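Local coordinates for putative oxidoreductase molybdopterin-binding subunit (Sulfolobus tokodaii, PDB 4ZOH), which probably serves as the catalytic large subunit of a molybdenum hydroxylase of the xanthine dehydrogenase and aldehyde oxidase family, binding the molybdopterin cytosine dinucleotide cofactor, at residues A[410-415]-A[564-569]; A[332-337]-A[670-675]. All coordinates share one frame; numbering follows the deposited sequence.

Interaction 1: residues A[410-415]-A[564-569]; sequences SYIEIT and PTTPYG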
loop_
_atom_site.group_PDB
_atom_site.type_symbol
_atom_site.label_atom_id
_atom_site.label_comp_id
_atom_site.label_asym_id
_atom_site.label_seq_id
_atom_site.Cartn_x
_atom_site.Cartn_y
_atom_site.Cartn_z
ATOM N N SER A 410 -23.262 -42.815 3.929
ATOM C CA SER A 410 -24.279 -41.842 3.885
ATOM C C SER A 410 -23.984 -40.830 5.021
ATOM O O SER A 410 -23.421 -41.217 6.054
ATOM C CB SER A 410 -25.553 -42.550 4.132
ATOM O OG SER A 410 -26.530 -41.641 3.790
ATOM N N TYR A 411 -24.279 -39.552 4.810
ATOM C CA TYR A 411 -23.905 -38.584 5.797
ATOM C C TYR A 411 -25.094 -37.698 6.013
ATOM O O TYR A 411 -25.983 -37.569 5.150
ATOM C CB TYR A 411 -22.629 -37.772 5.350
ATOM C CG TYR A 411 -22.940 -36.734 4.319
ATOM C CD1 TYR A 411 -23.350 -35.462 4.698
ATOM C CD2 TYR A 411 -22.926 -37.061 2.903
ATOM C CE1 TYR A 411 -23.712 -34.505 3.736
ATOM C CE2 TYR A 411 -23.245 -36.100 1.938
ATOM C CZ TYR A 411 -23.621 -34.836 2.350
ATOM O OH TYR A 411 -23.990 -33.883 1.434
ATOM N N ILE A 412 -25.111 -37.078 7.182
ATOM C CA ILE A 412 -25.966 -35.903 7.417
ATOM C C ILE A 412 -25.050 -34.891 8.151
ATOM O O ILE A 412 -24.000 -35.307 8.621
ATOM C CB ILE A 412 -27.247 -36.280 8.178
ATOM C CG1 ILE A 412 -28.201 -35.095 8.177
ATOM C CG2 ILE A 412 -26.948 -36.937 9.535
ATOM C CD1 ILE A 412 -29.679 -35.404 8.090
ATOM N N GLU A 413 -25.403 -33.598 8.200
ATOM C CA GLU A 413 -24.417 -32.590 8.422
ATOM C C GLU A 413 -25.125 -31.380 8.960
ATOM O O GLU A 413 -26.345 -31.271 8.775
ATOM C CB GLU A 413 -23.602 -32.367 7.091
ATOM C CG GLU A 413 -23.063 -30.986 6.696
ATOM C CD GLU A 413 -21.896 -30.502 7.557
ATOM O OE1 GLU A 413 -21.759 -31.002 8.743
ATOM O OE2 GLU A 413 -21.129 -29.608 7.061
ATOM N N ILE A 414 -24.385 -30.489 9.659
ATOM C CA ILE A 414 -24.990 -29.277 10.270
ATOM C C ILE A 414 -24.303 -28.056 9.693
ATOM O O ILE A 414 -23.111 -28.029 9.620
ATOM C CB ILE A 414 -24.969 -29.317 11.834
ATOM C CG1 ILE A 414 -23.646 -29.919 12.353
ATOM C CG2 ILE A 414 -26.155 -30.162 12.337
ATOM C CD1 ILE A 414 -23.386 -29.804 13.877
ATOM N N THR A 415 -25.060 -27.041 9.297
ATOM C CA THR A 415 -24.440 -25.926 8.574
ATOM C C THR A 415 -25.221 -24.683 8.881
ATOM O O THR A 415 -26.320 -24.788 9.439
ATOM C CB THR A 415 -24.529 -26.127 7.015
ATOM O OG1 THR A 415 -25.874 -25.865 6.590
ATOM C CG2 THR A 415 -24.019 -27.518 6.561
ATOM N N PRO A 564 -29.145 -24.935 13.076
ATOM C CA PRO A 564 -28.393 -25.239 11.852
ATOM C C PRO A 564 -29.259 -26.099 10.848
ATOM O O PRO A 564 -29.941 -27.020 11.277
ATOM C CB PRO A 564 -27.192 -26.059 12.367
ATOM C CG PRO A 564 -27.086 -25.768 13.847
ATOM C CD PRO A 564 -28.319 -25.026 14.304
ATOM N N THR A 565 -29.265 -25.745 9.566
ATOM C CA THR A 565 -29.921 -26.519 8.515
ATOM C C THR A 565 -29.037 -27.688 8.098
ATOM O O THR A 565 -27.792 -27.573 8.080
ATOM C CB THR A 565 -30.283 -25.629 7.334
ATOM O OG1 THR A 565 -31.216 -26.301 6.480
ATOM C CG2 THR A 565 -29.017 -25.177 6.523
ATOM N N THR A 566 -29.667 -28.830 7.785
ATOM C CA THR A 566 -28.925 -30.109 7.675
ATOM C C THR A 566 -28.970 -30.729 6.250
ATOM O O THR A 566 -30.024 -31.243 5.856
ATOM C CB THR A 566 -29.467 -31.139 8.705
ATOM O OG1 THR A 566 -30.878 -31.363 8.444
ATOM C CG2 THR A 566 -29.255 -30.627 10.197
ATOM N N PRO A 567 -27.856 -30.639 5.442
ATOM C CA PRO A 567 -27.850 -31.398 4.166
ATOM C C PRO A 567 -27.492 -32.827 4.482
ATOM O O PRO A 567 -27.038 -33.110 5.595
ATOM C CB PRO A 567 -26.694 -30.763 3.383
ATOM C CG PRO A 567 -25.717 -30.359 4.462
ATOM C CD PRO A 567 -26.636 -29.798 5.557
ATOM N N TYR A 568 -27.632 -33.704 3.495
ATOM C CA TYR A 568 -27.361 -35.131 3.647
ATOM C C TYR A 568 -27.056 -35.679 2.252
ATOM O O TYR A 568 -27.405 -35.062 1.235
ATOM C CB TYR A 568 -28.612 -35.857 4.257
ATOM C CG TYR A 568 -29.887 -35.633 3.437
ATOM C CD1 TYR A 568 -30.319 -36.590 2.490
ATOM C CD2 TYR A 568 -30.628 -34.446 3.558
ATOM C CE1 TYR A 568 -31.485 -36.368 1.749
ATOM C CE2 TYR A 568 -31.767 -34.210 2.803
ATOM C CZ TYR A 568 -32.182 -35.174 1.883
ATOM O OH TYR A 568 -33.292 -34.930 1.110
ATOM N N GLY A 569 -26.417 -36.838 2.179
ATOM C CA GLY A 569 -26.299 -37.490 0.901
ATOM C C GLY A 569 -25.677 -38.837 0.993
ATOM O O GLY A 569 -25.436 -39.330 2.086
#
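The ring of Y411 lies with one face over the backbone of Y568 and G569: the amide nitrogen of G569 sits above the plane near the rim, with G569 N 3.3 Å from Y411 CE2, and the carbonyl carbon of Y568 lies over the same face. The CB of E413 meets the ring's edge in plane, while the edge of the Y568 ring takes the carbonyl oxygen of T566. Y411 reaches this place because its CG stands between its own backbone N and carbonyl carbon (chi1 77°), which folds the ring back across the neighbouring strand. A CB at G569 would be tight against Y411 CE2. An alanine in place of Y411 would remove the ring and is likely to leave the G569 backbone uncovered, with a gap beside helix 673-688.

Beneath the ring, Y411 and G569 form an antiparallel hydrogen-bonded pair, Y411 N giving to G569 O at 3.0 Å and G569 N to Y411 O at 3.1 Å. G569 O takes a second bond from S410 OG, which comes from above the carbonyl plane. On the sheet face that carries I412 and Y568, I412 CD1 packs on Y568 CB at 4.0 Å. Farther along, the two prolines pack against the 410-415 segment: P567 CG rests on E413 CG at 3.5 Å and T415 CG2 meets the CD corner of the P567 ring, while P564 CB packs against I414 CB. T415 OG1 bonds to T565 O at 3.0 Å, and the hydroxyls of T565 and T566 are both held by D381. The arrangement is an edge pairing of antiparallel strands, 405-412 with 568-577, that runs on into loops beside the molybdenum site of the molybdopterin-binding domain.

Interaction 2: residues A[332-337]-A[670-675]; sequences RGAGRP and IGEAGA. With MCN (pterin cytosine dinucleotide), chain D.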
loop_
_atom_site.group_PDB
_atom_site.type_symbol
_atom_site.label_atom_id
_atom_site.label_comp_id
_atom_site.label_asym_id
_atom_site.label_seq_id
_atom_site.Cartn_x
_atom_site.Cartn_y
_atom_site.Cartn_z
ATOM N N ARG A 332 -11.778 -28.368 8.076
ATOM C CA ARG A 332 -12.878 -28.694 7.193
ATOM C C ARG A 332 -13.848 -29.776 7.677
ATOM O O ARG A 332 -13.519 -30.950 7.662
ATOM C CB ARG A 332 -12.347 -29.012 5.769
ATOM C CG ARG A 332 -13.504 -28.907 4.735
ATOM C CD ARG A 332 -12.990 -29.158 3.318
ATOM N NE ARG A 332 -13.988 -28.745 2.298
ATOM C CZ ARG A 332 -13.641 -28.301 1.075
ATOM N NH1 ARG A 332 -12.350 -28.222 0.771
ATOM N NH2 ARG A 332 -14.568 -27.875 0.199
ATOM N N GLY A 333 -15.010 -29.342 8.137
ATOM C CA GLY A 333 -16.001 -30.183 8.804
ATOM C C GLY A 333 -16.057 -30.037 10.345
ATOM O O GLY A 333 -17.104 -30.212 10.918
ATOM N N ALA A 334 -14.923 -29.776 10.980
ATOM C CA ALA A 334 -14.860 -29.274 12.361
ATOM C C ALA A 334 -15.674 -30.186 13.337
ATOM O O ALA A 334 -16.717 -29.757 13.923
ATOM C CB ALA A 334 -15.389 -27.844 12.384
ATOM N N GLY A 335 -15.266 -31.440 13.391
ATOM C CA GLY A 335 -15.919 -32.439 14.260
ATOM C C GLY A 335 -16.944 -33.344 13.549
ATOM O O GLY A 335 -17.167 -34.495 13.950
ATOM N N ARG A 336 -17.628 -32.815 12.542
ATOM C CA ARG A 336 -18.650 -33.631 11.846
ATOM C C ARG A 336 -18.082 -34.811 11.041
ATOM O O ARG A 336 -18.690 -35.899 11.070
ATOM C CB ARG A 336 -19.594 -32.783 11.039
ATOM C CG ARG A 336 -20.559 -31.996 11.887
ATOM C CD ARG A 336 -20.163 -30.541 12.045
ATOM N NE ARG A 336 -20.281 -29.875 10.772
ATOM C CZ ARG A 336 -19.797 -28.658 10.477
ATOM N NH1 ARG A 336 -19.969 -28.157 9.238
ATOM N NH2 ARG A 336 -19.139 -27.952 11.403
ATOM N N PRO A 337 -16.880 -34.643 10.397
ATOM C CA PRO A 337 -16.289 -35.769 9.692
ATOM C C PRO A 337 -16.007 -36.957 10.635
ATOM O O PRO A 337 -16.234 -38.149 10.253
ATOM C CB PRO A 337 -14.958 -35.215 9.180
ATOM C CG PRO A 337 -15.218 -33.786 9.016
ATOM C CD PRO A 337 -16.147 -33.382 10.094
ATOM N N ILE A 670 -22.629 -26.642 1.659
ATOM C CA ILE A 670 -21.898 -27.757 1.105
ATOM C C ILE A 670 -20.378 -27.621 1.304
ATOM O O ILE A 670 -19.585 -28.556 0.965
ATOM C CB ILE A 670 -22.192 -27.834 -0.445
ATOM C CG1 ILE A 670 -21.800 -29.234 -0.999
ATOM C CG2 ILE A 670 -21.391 -26.726 -1.200
ATOM C CD1 ILE A 670 -22.378 -29.616 -2.364
ATOM N N GLY A 671 -19.916 -26.475 1.835
ATOM C CA GLY A 671 -18.417 -26.270 1.930
ATOM C C GLY A 671 -17.700 -27.431 2.557
ATOM O O GLY A 671 -16.541 -27.754 2.177
ATOM N N GLU A 672 -18.378 -28.084 3.509
ATOM C CA GLU A 672 -17.732 -29.170 4.285
ATOM C C GLU A 672 -18.109 -30.624 3.994
ATOM O O GLU A 672 -17.332 -31.492 4.296
ATOM C CB GLU A 672 -17.775 -28.857 5.831
ATOM C CG GLU A 672 -16.986 -27.591 6.156
ATOM C CD GLU A 672 -17.263 -27.004 7.551
ATOM O OE1 GLU A 672 -18.362 -26.467 7.786
ATOM O OE2 GLU A 672 -16.386 -27.150 8.439
ATOM N N ALA A 673 -19.307 -30.829 3.411
ATOM C CA ALA A 673 -19.964 -32.133 3.060
ATOM C C ALA A 673 -19.054 -33.142 2.352
ATOM O O ALA A 673 -18.910 -34.308 2.787
ATOM C CB ALA A 673 -21.233 -31.809 2.237
ATOM N N GLY A 674 -18.331 -32.685 1.327
ATOM C CA GLY A 674 -17.361 -33.561 0.632
ATOM C C GLY A 674 -16.340 -34.183 1.523
ATOM O O GLY A 674 -15.972 -35.397 1.339
ATOM N N ALA A 675 -15.810 -33.373 2.475
ATOM C CA ALA A 675 -14.735 -33.902 3.317
ATOM C C ALA A 675 -15.388 -34.860 4.327
ATOM O O ALA A 675 -14.749 -35.836 4.717
ATOM C CB ALA A 675 -13.927 -32.779 4.034
HETATM N N1 MCN D . -23.233 -23.242 -2.832
HETATM C C2 MCN D . -24.365 -23.156 -3.626
HETATM N N3 MCN D . -25.565 -23.674 -3.218
HETATM C C4 MCN D . -25.623 -24.304 -1.981
HETATM C C5 MCN D . -24.492 -24.401 -1.172
HETATM C C6 MCN D . -23.282 -23.843 -1.587
HETATM O O2 MCN D . -24.364 -22.606 -4.732
HETATM N N4 MCN D . -26.784 -24.795 -1.604
HETATM C "C1'" MCN D . -22.001 -22.637 -3.343
HETATM C C2D MCN D . -21.893 -21.196 -2.841
HETATM O "O2'" MCN D . -22.419 -20.264 -3.737
HETATM C "C3'" MCN D . -20.404 -20.976 -2.799
HETATM C C4D MCN D . -20.001 -22.243 -2.166
HETATM O O4D MCN D . -20.866 -23.277 -2.809
HETATM O "O3'" MCN D . -19.826 -20.861 -4.052
HETATM C "C5'" MCN D . -20.376 -21.793 -0.767
HETATM O "O5'" MCN D . -20.422 -22.799 0.070
HETATM P PA MCN D . -21.068 -22.684 1.556
HETATM O O1A MCN D . -21.913 -21.554 1.882
HETATM O O2A MCN D . -21.575 -24.096 1.645
HETATM O O3A MCN D . -19.589 -22.699 2.368
HETATM P PB MCN D . -18.759 -21.341 2.633
HETATM O O1B MCN D . -19.261 -20.750 3.940
HETATM O O2B MCN D . -18.691 -20.400 1.511
HETATM O O3B MCN D . -17.366 -21.955 2.785
HETATM C C10 MCN D . -16.817 -22.415 4.050
HETATM C "C9'" MCN D . -16.240 -23.802 3.907
HETATM C "C8'" MCN D . -15.455 -24.204 5.040
HETATM S "S8'" MCN D . -16.149 -24.153 6.654
HETATM C "C7'" MCN D . -14.214 -24.750 4.912
HETATM S "S7'" MCN D . -13.281 -25.390 6.291
HETATM C "C6'" MCN D . -13.601 -24.981 3.619
HETATM C C7 MCN D . -14.688 -24.955 2.492
HETATM O "O9'" MCN D . -15.472 -23.800 2.708
HETATM N "N5'" MCN D . -12.479 -24.086 3.341
HETATM C C4A MCN D . -12.110 -23.686 2.041
HETATM N "N8'" MCN D . -14.035 -24.858 1.150
HETATM C C4B MCN D . -12.906 -24.123 0.943
HETATM N "N1'" MCN D . -12.594 -23.826 -0.321
HETATM C "C2'" MCN D . -11.534 -23.059 -0.563
HETATM N "N2'" MCN D . -11.265 -22.767 -1.818
HETATM N "N3'" MCN D . -10.672 -22.576 0.476
HETATM C "C4'" MCN D . -10.946 -22.909 1.823
HETATM O "O4'" MCN D . -10.183 -22.501 2.747
#
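With CG anti to the backbone N (chi1 -162°) and the chain extended as far as NE, R332 reaches G671, whereas E672, its CG anti to the carbonyl carbon (chi1 -63°), sends its carboxylate toward G333 and R336. Together they line the molybdopterin cofactor pocket of what is probably a molybdenum hydroxylase, where the loop before helix 673-688 meets a type I' turn, G333 to R336, leading into helix 336-353. R332 grips G671 O side-on, NE at 2.7 Å and NH2 at 2.8 Å, both in the carbonyl plane. One face of its guanidinium lies against the pterin, N8' standing above the plane near the rim, and A675 CB packs on the R332 chain at CD. The two oxygens of E672 are divided: OE2 accepts from G333 N at 2.6 Å, on its anti side, while OE1 forms a salt bridge with R336 NH1 at 2.7 Å, the guanidinium and carboxylate planes 87° apart. S484 also bonds to OE1. The E672 side chain comes within about 3 Å of the molybdenum atom, consistent with the active-site glutamate of this family. G671 lies so near the cofactor that a CB there would strike C9' of the ligand. On the same loop, two successive amides grip one phosphate oxygen, O2A of the cofactor, I670 N at 2.8 Å and G671 N at 2.9 Å.

In the fold
The centres of the two interactions lie about 9 Å apart, in the buried interior of the chain. Along the sequence, segments 410-415 and 564-569 both fall between 332-337 and 670-675, so interaction 1 is nested inside the loop that interaction 2 closes. They meet directly: R336 at the start of helix 336-353 forms a salt bridge with E413, and Y411 packs on A673 at the start of helix 673-688. The 410-415 segment, which ends edge strand 405-412, thus touches the starts of both helices, whose preceding loops line the cofactor pocket. R336, shared by the carboxylates of E413 and E672, probably helps position the latter beside the molybdenum.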